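Local coordinates for penicillin-binding protein (Bacillus halodurans, PDB 3TG9), which probably binds beta-lactam antibiotics through a beta-lactamase-like fold, though its natural substrate is not established, at residues 37-51 with 199-213. Numbering follows the deposited sequence.
Sequences ANRAERIPNEHHTRF and AKTALGYIDLEDGSW
R39 lays its side chain along one face of the Y205 ring, the two running past each other in opposite directions. CG of R39 makes a CH-pi contact 3.7 Å from the ring centroid, and farther out the guanidinium stacks flat on the ring, planes 24° apart. The stem, extended from CG to NE, carries the charge the length of the ring and on to W213, where CZ of R39 sits over the five-membered ring in a cation-pi contact; the guanidinium is steeply turned to this indole, at 71°. D207 adds a long salt bridge, OD2 to NH2 of R39 at 3.9 Å.

At the other end of the tyrosine, OH of Y205 accepts from the backbone N of R39 at 2.8 Å and meets a water 2.6 Å away. The same water donates to OD1 of N38 and accepts from N of A40, so it ties the phenol to the turn 39-42; OD1 of N38 further takes N of E41, an Asx motif.

Beyond, the backbones join: L203 N gives to A37 O, and R50 and T201 form a single beta bridge, R50 N giving to K200 O at 2.7 Å and A202 N to R50 O. CB of A202 packs against A37, T49 and F51.

R50 NE is held by E188 O, and A40 and A199 pack against the second subunit. This structural packing joins the loop after edge strand 30-34 to the hairpin 205-207/213-215, while F51 pairs with V232 of strand 231-232.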
ATOM      1  N   ALA B  37      14.140   5.678   6.408  1.00 27.78           N
ATOM      2  CA  ALA B  37      13.550   4.646   5.567  1.00 31.51           C
ATOM      3  C   ALA B  37      12.055   4.509   5.878  1.00 33.36           C
ATOM      4  O   ALA B  37      11.227   4.391   4.971  1.00 28.85           O
ATOM      5  CB  ALA B  37      14.259   3.320   5.786  1.00 25.19           C
ATOM      6  N   ASN B  38      11.714   4.534   7.163  1.00 32.76           N
ATOM      7  CA  ASN B  38      10.315   4.544   7.593  1.00 30.41           C
ATOM      8  C   ASN B  38      10.122   5.660   8.604  1.00 30.09           C
ATOM      9  O   ASN B  38      10.584   5.560   9.737  1.00 37.38           O
ATOM     10  CB  ASN B  38       9.926   3.186   8.207  1.00 35.85           C
ATOM     11  CG  ASN B  38       8.419   3.045   8.446  1.00 35.55           C
ATOM     12  OD1 ASN B  38       7.769   3.940   8.987  1.00 32.51           O
ATOM     13  ND2 ASN B  38       7.865   1.913   8.035  1.00 35.89           N
ATOM     14  N   ARG B  39       9.463   6.734   8.194  1.00 30.76           N
ATOM     15  CA  ARG B  39       9.252   7.866   9.085  1.00 36.64           C
ATOM     16  C   ARG B  39       8.430   7.472  10.323  1.00 47.05           C
ATOM     17  O   ARG B  39       8.903   7.588  11.459  1.00 47.30           O
ATOM     18  CB  ARG B  39       8.575   9.008   8.329  1.00 41.78           C
ATOM     19  CG  ARG B  39       9.344   9.458   7.096  1.00 41.85           C
ATOM     20  CD  ARG B  39       8.744  10.706   6.480  1.00 39.10           C
ATOM     21  NE  ARG B  39       9.398  11.042   5.216  1.00 44.78           N
ATOM     22  CZ  ARG B  39       9.171  12.158   4.530  1.00 34.48           C
ATOM     23  NH1 ARG B  39       8.324  13.055   4.994  1.00 41.59           N
ATOM     24  NH2 ARG B  39       9.800  12.377   3.387  1.00 36.80           N
ATOM     25  N   ALA B  40       7.209   6.998  10.101  1.00 42.06           N
ATOM     26  CA  ALA B  40       6.354   6.558  11.201  1.00 42.71           C
ATOM     27  C   ALA B  40       7.124   5.735  12.241  1.00 42.27           C
ATOM     28  O   ALA B  40       7.194   6.113  13.406  1.00 47.63           O
ATOM     29  CB  ALA B  40       5.156   5.770  10.666  1.00 36.88           C
ATOM     30  N   GLU B  41       7.703   4.618  11.814  1.00 39.69           N
ATOM     31  CA  GLU B  41       8.416   3.717  12.716  1.00 39.83           C
ATOM     32  C   GLU B  41       9.817   4.192  13.076  1.00 43.45           C
ATOM     33  O   GLU B  41      10.561   3.482  13.755  1.00 39.41           O
ATOM     34  CB  GLU B  41       8.501   2.319  12.104  1.00 40.70           C
ATOM     35  CG  GLU B  41       7.151   1.746  11.740  1.00 41.35           C
ATOM     36  CD  GLU B  41       6.306   1.463  12.970  1.00 43.24           C
ATOM     37  OE1 GLU B  41       6.891   1.012  13.977  1.00 36.10           O
ATOM     38  OE2 GLU B  41       5.067   1.690  12.927  1.00 42.42           O
ATOM     39  N   ARG B  42      10.187   5.377  12.608  1.00 44.81           N
ATOM     40  CA  ARG B  42      11.481   5.950  12.953  1.00 46.86           C
ATOM     41  C   ARG B  42      12.627   4.987  12.653  1.00 45.19           C
ATOM     42  O   ARG B  42      13.592   4.895  13.415  1.00 44.27           O
ATOM     43  CB  ARG B  42      11.505   6.331  14.433  1.00 50.40           C
ATOM     44  CG  ARG B  42      10.409   7.296  14.833  1.00 53.39           C
ATOM     45  CD  ARG B  42      10.593   8.623  14.132  1.00 55.90           C
ATOM     46  NE  ARG B  42      11.808   9.296  14.582  1.00 57.17           N
ATOM     47  CZ  ARG B  42      11.825  10.275  15.482  1.00 62.70           C
ATOM     48  NH1 ARG B  42      10.687  10.697  16.025  1.00 64.44           N
ATOM     49  NH2 ARG B  42      12.976  10.830  15.838  1.00 58.44           N
ATOM     50  N   ILE B  43      12.510   4.245  11.558  1.00 42.99           N
ATOM     51  CA  ILE B  43      13.617   3.415  11.113  1.00 36.44           C
ATOM     52  C   ILE B  43      14.492   4.251  10.187  1.00 39.53           C
ATOM     53  O   ILE B  43      14.072   4.617   9.091  1.00 38.91           O
ATOM     54  CB  ILE B  43      13.146   2.148  10.388  1.00 35.43           C
ATOM     55  CG1 ILE B  43      12.201   1.341  11.287  1.00 38.77           C
ATOM     56  CG2 ILE B  43      14.354   1.310   9.957  1.00 31.54           C
ATOM     57  CD1 ILE B  43      11.725   0.034  10.669  1.00 40.10           C
ATOM     58  N   PRO B  44      15.706   4.577  10.641  1.00 39.01           N
ATOM     59  CA  PRO B  44      16.595   5.444   9.862  1.00 36.18           C
ATOM     60  C   PRO B  44      17.027   4.752   8.585  1.00 34.21           C
ATOM     61  O   PRO B  44      17.161   3.523   8.572  1.00 33.78           O
ATOM     62  CB  PRO B  44      17.827   5.611  10.773  1.00 39.43           C
ATOM     63  CG  PRO B  44      17.391   5.104  12.144  1.00 44.71           C
ATOM     64  CD  PRO B  44      16.344   4.069  11.868  1.00 37.25           C
ATOM     65  N   ASN B  45      17.247   5.528   7.529  1.00 32.49           N
ATOM     66  CA  ASN B  45      17.948   5.010   6.368  1.00 32.67           C
ATOM     67  C   ASN B  45      19.346   4.606   6.791  1.00 32.27           C
ATOM     68  O   ASN B  45      20.031   5.368   7.482  1.00 32.66           O
ATOM     69  CB  ASN B  45      18.036   6.080   5.286  1.00 32.60           C
ATOM     70  CG  ASN B  45      16.750   6.230   4.521  1.00 29.50           C
ATOM     71  OD1 ASN B  45      16.180   5.248   4.057  1.00 28.13           O
ATOM     72  ND2 ASN B  45      16.279   7.461   4.385  1.00 30.20           N
ATOM     73  N   GLU B  46      19.770   3.411   6.391  1.00 32.99           N
ATOM     74  CA  GLU B  46      21.137   2.961   6.656  1.00 35.03           C
ATOM     75  C   GLU B  46      21.838   2.506   5.368  1.00 38.24           C
ATOM     76  O   GLU B  46      21.264   2.593   4.286  1.00 36.95           O
ATOM     77  CB  GLU B  46      21.142   1.835   7.689  1.00 41.58           C
ATOM     78  CG  GLU B  46      20.515   0.551   7.196  1.00 40.88           C
ATOM     79  CD  GLU B  46      21.287  -0.676   7.641  1.00 45.99           C
ATOM     80  OE1 GLU B  46      22.515  -0.559   7.850  1.00 48.80           O
ATOM     81  OE2 GLU B  46      20.670  -1.761   7.772  1.00 50.65           O
ATOM     82  N   HIS B  47      23.070   2.014   5.477  1.00 34.98           N
ATOM     83  CA  HIS B  47      23.826   1.623   4.286  1.00 37.90           C
ATOM     84  C   HIS B  47      23.170   0.456   3.552  1.00 39.38           C
ATOM     85  O   HIS B  47      23.268   0.349   2.335  1.00 43.45           O
ATOM     86  CB  HIS B  47      25.290   1.278   4.627  1.00 38.09           C
ATOM     87  CG  HIS B  47      26.074   2.423   5.199  1.00 34.81           C
ATOM     88  ND1 HIS B  47      27.430   2.352   5.438  1.00 35.63           N
ATOM     89  CD2 HIS B  47      25.692   3.668   5.571  1.00 36.68           C
ATOM     90  CE1 HIS B  47      27.847   3.500   5.944  1.00 37.46           C
ATOM     91  NE2 HIS B  47      26.812   4.319   6.033  1.00 31.31           N
ATOM     92  N   HIS B  48      22.487  -0.418   4.278  1.00 42.76           N
ATOM     93  CA  HIS B  48      21.966  -1.634   3.656  1.00 39.80           C
ATOM     94  C   HIS B  48      20.481  -1.548   3.322  1.00 32.66           C
ATOM     95  O   HIS B  48      19.866  -2.531   2.916  1.00 35.08           O
ATOM     96  CB  HIS B  48      22.291  -2.853   4.518  1.00 43.34           C
ATOM     97  CG  HIS B  48      23.757  -3.022   4.769  1.00 53.45           C
ATOM     98  ND1 HIS B  48      24.383  -2.519   5.889  1.00 55.79           N
ATOM     99  CD2 HIS B  48      24.728  -3.602   4.022  1.00 58.55           C
ATOM    100  CE1 HIS B  48      25.675  -2.799   5.832  1.00 60.58           C
ATOM    101  NE2 HIS B  48      25.910  -3.455   4.709  1.00 59.20           N
ATOM    102  N   THR B  49      19.921  -0.357   3.489  1.00 34.37           N
ATOM    103  CA  THR B  49      18.535  -0.086   3.134  1.00 33.27           C
ATOM    104  C   THR B  49      18.354  -0.199   1.624  1.00 33.85           C
ATOM    105  O   THR B  49      19.129   0.387   0.861  1.00 28.74           O
ATOM    106  CB  THR B  49      18.148   1.349   3.515  1.00 33.37           C
ATOM    107  OG1 THR B  49      18.410   1.578   4.904  1.00 32.91           O
ATOM    108  CG2 THR B  49      16.684   1.604   3.224  1.00 29.17           C
ATOM    109  N   ARG B  50      17.337  -0.942   1.195  1.00 30.70           N
ATOM    110  CA  ARG B  50      16.996  -1.012  -0.224  1.00 29.51           C
ATOM    111  C   ARG B  50      16.107   0.142  -0.665  1.00 28.29           C
ATOM    112  O   ARG B  50      15.149   0.498   0.024  1.00 27.42           O
ATOM    113  CB  ARG B  50      16.293  -2.318  -0.558  1.00 29.45           C
ATOM    114  CG  ARG B  50      17.204  -3.489  -0.596  1.00 32.40           C
ATOM    115  CD  ARG B  50      17.073  -4.317   0.676  1.00 38.79           C
ATOM    116  NE  ARG B  50      17.462  -5.678   0.362  1.00 36.41           N
ATOM    117  CZ  ARG B  50      16.882  -6.754   0.853  1.00 38.28           C
ATOM    118  NH1 ARG B  50      15.888  -6.634   1.725  1.00 35.77           N
ATOM    119  NH2 ARG B  50      17.322  -7.953   0.480  1.00 45.56           N
ATOM    120  N   PHE B  51      16.426   0.706  -1.829  1.00 25.83           N
ATOM    121  CA  PHE B  51      15.677   1.820  -2.386  1.00 26.12           C
ATOM    122  C   PHE B  51      15.157   1.477  -3.777  1.00 26.69           C
ATOM    123  O   PHE B  51      15.847   0.822  -4.556  1.00 25.42           O
ATOM    124  CB  PHE B  51      16.559   3.062  -2.490  1.00 25.35           C
ATOM    125  CG  PHE B  51      16.997   3.619  -1.167  1.00 25.30           C
ATOM    126  CD1 PHE B  51      16.270   4.625  -0.553  1.00 24.68           C
ATOM    127  CD2 PHE B  51      18.155   3.157  -0.552  1.00 24.91           C
ATOM    128  CE1 PHE B  51      16.677   5.157   0.648  1.00 26.58           C
ATOM    129  CE2 PHE B  51      18.569   3.684   0.648  1.00 25.97           C
ATOM    130  CZ  PHE B  51      17.828   4.686   1.253  1.00 31.85           C
ATOM    131  N   ALA B 199      12.485  -6.906   4.695  1.00 26.95           N
ATOM    132  CA  ALA B 199      13.134  -6.048   5.678  1.00 28.58           C
ATOM    133  C   ALA B 199      14.144  -5.129   5.012  1.00 30.81           C
ATOM    134  O   ALA B 199      14.604  -5.399   3.903  1.00 27.52           O
ATOM    135  CB  ALA B 199      13.829  -6.899   6.735  1.00 30.27           C
ATOM    136  N   LYS B 200      14.500  -4.050   5.699  1.00 32.15           N
ATOM    137  CA  LYS B 200      15.556  -3.166   5.223  1.00 32.59           C
ATOM    138  C   LYS B 200      15.245  -2.636   3.825  1.00 35.68           C
ATOM    139  O   LYS B 200      16.077  -2.680   2.912  1.00 35.31           O
ATOM    140  CB  LYS B 200      16.916  -3.865   5.295  1.00 38.57           C
ATOM    141  CG  LYS B 200      17.391  -4.071   6.747  1.00 40.90           C
ATOM    142  CD  LYS B 200      18.854  -4.510   6.864  1.00 47.75           C
ATOM    143  CE  LYS B 200      18.991  -6.022   7.086  1.00 55.86           C
ATOM    144  NZ  LYS B 200      18.892  -6.823   5.826  1.00 59.91           N
ATOM    145  N   THR B 201      14.024  -2.130   3.693  1.00 32.09           N
ATOM    146  CA  THR B 201      13.535  -1.534   2.465  1.00 31.98           C
ATOM    147  C   THR B 201      12.880  -0.216   2.825  1.00 28.95           C
ATOM    148  O   THR B 201      12.084  -0.146   3.750  1.00 29.41           O
ATOM    149  CB  THR B 201      12.493  -2.418   1.772  1.00 26.16           C
ATOM    150  OG1 THR B 201      13.004  -3.750   1.643  1.00 28.81           O
ATOM    151  CG2 THR B 201      12.174  -1.869   0.393  1.00 24.43           C
ATOM    152  N   ALA B 202      13.230   0.840   2.109  1.00 26.63           N
ATOM    153  CA  ALA B 202      12.691   2.147   2.426  1.00 29.50           C
ATOM    154  C   ALA B 202      11.333   2.326   1.751  1.00 30.41           C
ATOM    155  O   ALA B 202      11.115   1.826   0.640  1.00 27.68           O
ATOM    156  CB  ALA B 202      13.673   3.245   1.988  1.00 26.31           C
ATOM    157  N   LEU B 203      10.424   3.012   2.442  1.00 25.17           N
ATOM    158  CA  LEU B 203       9.157   3.436   1.865  1.00 28.45           C
ATOM    159  C   LEU B 203       9.401   4.742   1.115  1.00 34.22           C
ATOM    160  O   LEU B 203      10.292   5.518   1.481  1.00 27.35           O
ATOM    161  CB  LEU B 203       8.076   3.621   2.947  1.00 29.10           C
ATOM    162  CG  LEU B 203       7.373   2.347   3.451  1.00 29.45           C
ATOM    163  CD1 LEU B 203       8.385   1.349   3.949  1.00 34.00           C
ATOM    164  CD2 LEU B 203       6.352   2.636   4.549  1.00 33.96           C
ATOM    165  N   GLY B 204       8.615   4.976   0.066  1.00 29.84           N
ATOM    166  CA  GLY B 204       8.768   6.159  -0.754  1.00 29.00           C
ATOM    167  C   GLY B 204       7.796   7.237  -0.339  1.00 27.76           C
ATOM    168  O   GLY B 204       6.590   7.014  -0.326  1.00 29.07           O
ATOM    169  N   TYR B 205       8.316   8.400   0.028  1.00 23.81           N
ATOM    170  CA  TYR B 205       7.463   9.451   0.558  1.00 25.28           C
ATOM    171  C   TYR B 205       7.185  10.558  -0.454  1.00 35.02           C
ATOM    172  O   TYR B 205       8.099  11.066  -1.134  1.00 27.99           O
ATOM    173  CB  TYR B 205       8.032   9.996   1.872  1.00 30.96           C
ATOM    174  CG  TYR B 205       8.017   8.949   2.965  1.00 30.50           C
ATOM    175  CD1 TYR B 205       6.910   8.803   3.798  1.00 33.75           C
ATOM    176  CD2 TYR B 205       9.084   8.077   3.134  1.00 29.60           C
ATOM    177  CE1 TYR B 205       6.879   7.833   4.789  1.00 32.74           C
ATOM    178  CE2 TYR B 205       9.061   7.098   4.119  1.00 31.05           C
ATOM    179  CZ  TYR B 205       7.950   6.982   4.945  1.00 30.39           C
ATOM    180  OH  TYR B 205       7.921   6.013   5.920  1.00 30.35           O
ATOM    181  N   ILE B 206       5.903  10.900  -0.551  1.00 27.89           N
ATOM    182  CA  ILE B 206       5.419  11.955  -1.422  1.00 32.37           C
ATOM    183  C   ILE B 206       4.979  13.132  -0.570  1.00 38.63           C
ATOM    184  O   ILE B 206       4.142  12.979   0.324  1.00 37.25           O
ATOM    185  CB  ILE B 206       4.182  11.505  -2.230  1.00 29.92           C
ATOM    186  CG1 ILE B 206       4.446  10.201  -2.987  1.00 27.50           C
ATOM    187  CG2 ILE B 206       3.744  12.608  -3.176  1.00 29.97           C
ATOM    188  CD1 ILE B 206       3.206   9.645  -3.695  1.00 26.49           C
ATOM    189  N   ASP B 207       5.532  14.307  -0.849  1.00 35.75           N
ATOM    190  CA  ASP B 207       5.148  15.512  -0.129  1.00 38.52           C
ATOM    191  C   ASP B 207       4.176  16.321  -0.965  1.00 40.45           C
ATOM    192  O   ASP B 207       4.414  16.553  -2.155  1.00 44.62           O
ATOM    193  CB  ASP B 207       6.390  16.303   0.272  1.00 42.53           C
ATOM    194  CG  ASP B 207       7.140  15.639   1.408  1.00 37.40           C
ATOM    195  OD1 ASP B 207       6.596  15.594   2.534  1.00 46.86           O
ATOM    196  OD2 ASP B 207       8.260  15.136   1.186  1.00 45.11           O
ATOM    197  N   LEU B 208       3.072  16.727  -0.348  1.00 42.52           N
ATOM    198  CA  LEU B 208       1.925  17.197  -1.114  1.00 42.67           C
ATOM    199  C   LEU B 208       1.700  18.699  -1.047  1.00 42.37           C
ATOM    200  O   LEU B 208       2.104  19.359  -0.088  1.00 41.89           O
ATOM    201  CB  LEU B 208       0.666  16.460  -0.666  1.00 46.02           C
ATOM    202  CG  LEU B 208       0.659  14.982  -1.045  1.00 47.81           C
ATOM    203  CD1 LEU B 208      -0.364  14.205  -0.232  1.00 43.71           C
ATOM    204  CD2 LEU B 208       0.416  14.831  -2.547  1.00 42.35           C
ATOM    205  N   GLU B 209       1.038  19.222  -2.077  1.00 43.99           N
ATOM    206  CA  GLU B 209       0.671  20.635  -2.148  1.00 45.97           C
ATOM    207  C   GLU B 209      -0.057  21.126  -0.889  1.00 48.38           C
ATOM    208  O   GLU B 209      -0.110  22.326  -0.626  1.00 45.48           O
ATOM    209  CB  GLU B 209      -0.202  20.891  -3.389  1.00 44.91           C
ATOM    210  CG  GLU B 209      -0.497  22.370  -3.674  1.00 43.64           C
ATOM    211  CD  GLU B 209      -1.176  22.599  -5.020  1.00 38.57           C
ATOM    212  OE1 GLU B 209      -2.399  22.330  -5.125  1.00 41.73           O
ATOM    213  OE2 GLU B 209      -0.487  23.051  -5.967  1.00 30.75           O
ATOM    214  N   ASP B 210      -0.613  20.205  -0.106  1.00 49.51           N
ATOM    215  CA  ASP B 210      -1.357  20.606   1.084  1.00 46.97           C
ATOM    216  C   ASP B 210      -0.541  20.575   2.386  1.00 47.95           C
ATOM    217  O   ASP B 210      -1.082  20.835   3.461  1.00 52.74           O
ATOM    218  CB  ASP B 210      -2.646  19.786   1.217  1.00 52.92           C
ATOM    219  CG  ASP B 210      -2.381  18.308   1.459  1.00 53.40           C
ATOM    220  OD1 ASP B 210      -1.495  17.984   2.278  1.00 54.61           O
ATOM    221  OD2 ASP B 210      -3.075  17.471   0.845  1.00 52.80           O
ATOM    222  N   GLY B 211       0.752  20.267   2.299  1.00 45.74           N
ATOM    223  CA  GLY B 211       1.597  20.258   3.482  1.00 45.21           C
ATOM    224  C   GLY B 211       1.837  18.886   4.089  1.00 50.41           C
ATOM    225  O   GLY B 211       2.812  18.693   4.822  1.00 54.56           O
ATOM    226  N   SER B 212       0.959  17.929   3.785  1.00 49.04           N
ATOM    227  CA  SER B 212       1.063  16.582   4.354  1.00 49.86           C
ATOM    228  C   SER B 212       1.896  15.631   3.498  1.00 47.41           C
ATOM    229  O   SER B 212       2.191  15.927   2.333  1.00 43.99           O
ATOM    230  CB  SER B 212      -0.329  15.983   4.529  1.00 49.19           C
ATOM    231  OG  SER B 212      -0.939  15.742   3.268  1.00 44.99           O
ATOM    232  N   TRP B 213       2.268  14.489   4.075  1.00 46.79           N
ATOM    233  CA  TRP B 213       2.879  13.423   3.283  1.00 40.55           C
ATOM    234  C   TRP B 213       2.033  12.162   3.117  1.00 42.31           C
ATOM    235  O   TRP B 213       1.032  11.961   3.808  1.00 41.89           O
ATOM    236  CB  TRP B 213       4.301  13.080   3.746  1.00 38.19           C
ATOM    237  CG  TRP B 213       4.511  12.468   5.123  1.00 51.27           C
ATOM    238  CD1 TRP B 213       5.160  13.052   6.176  1.00 52.51           C
ATOM    239  CD2 TRP B 213       4.162  11.140   5.563  1.00 46.90           C
ATOM    240  NE1 TRP B 213       5.207  12.189   7.249  1.00 44.09           N
ATOM    241  CE2 TRP B 213       4.607  11.010   6.898  1.00 47.84           C
ATOM    242  CE3 TRP B 213       3.505  10.058   4.966  1.00 41.26           C
ATOM    243  CZ2 TRP B 213       4.407   9.844   7.648  1.00 54.13           C
ATOM    244  CZ3 TRP B 213       3.310   8.901   5.711  1.00 41.88           C
ATOM    245  CH2 TRP B 213       3.756   8.805   7.038  1.00 50.26           C
TER
HETATM  246  O   HOH W   1       5.925   5.788   7.525  1.00 33.57           O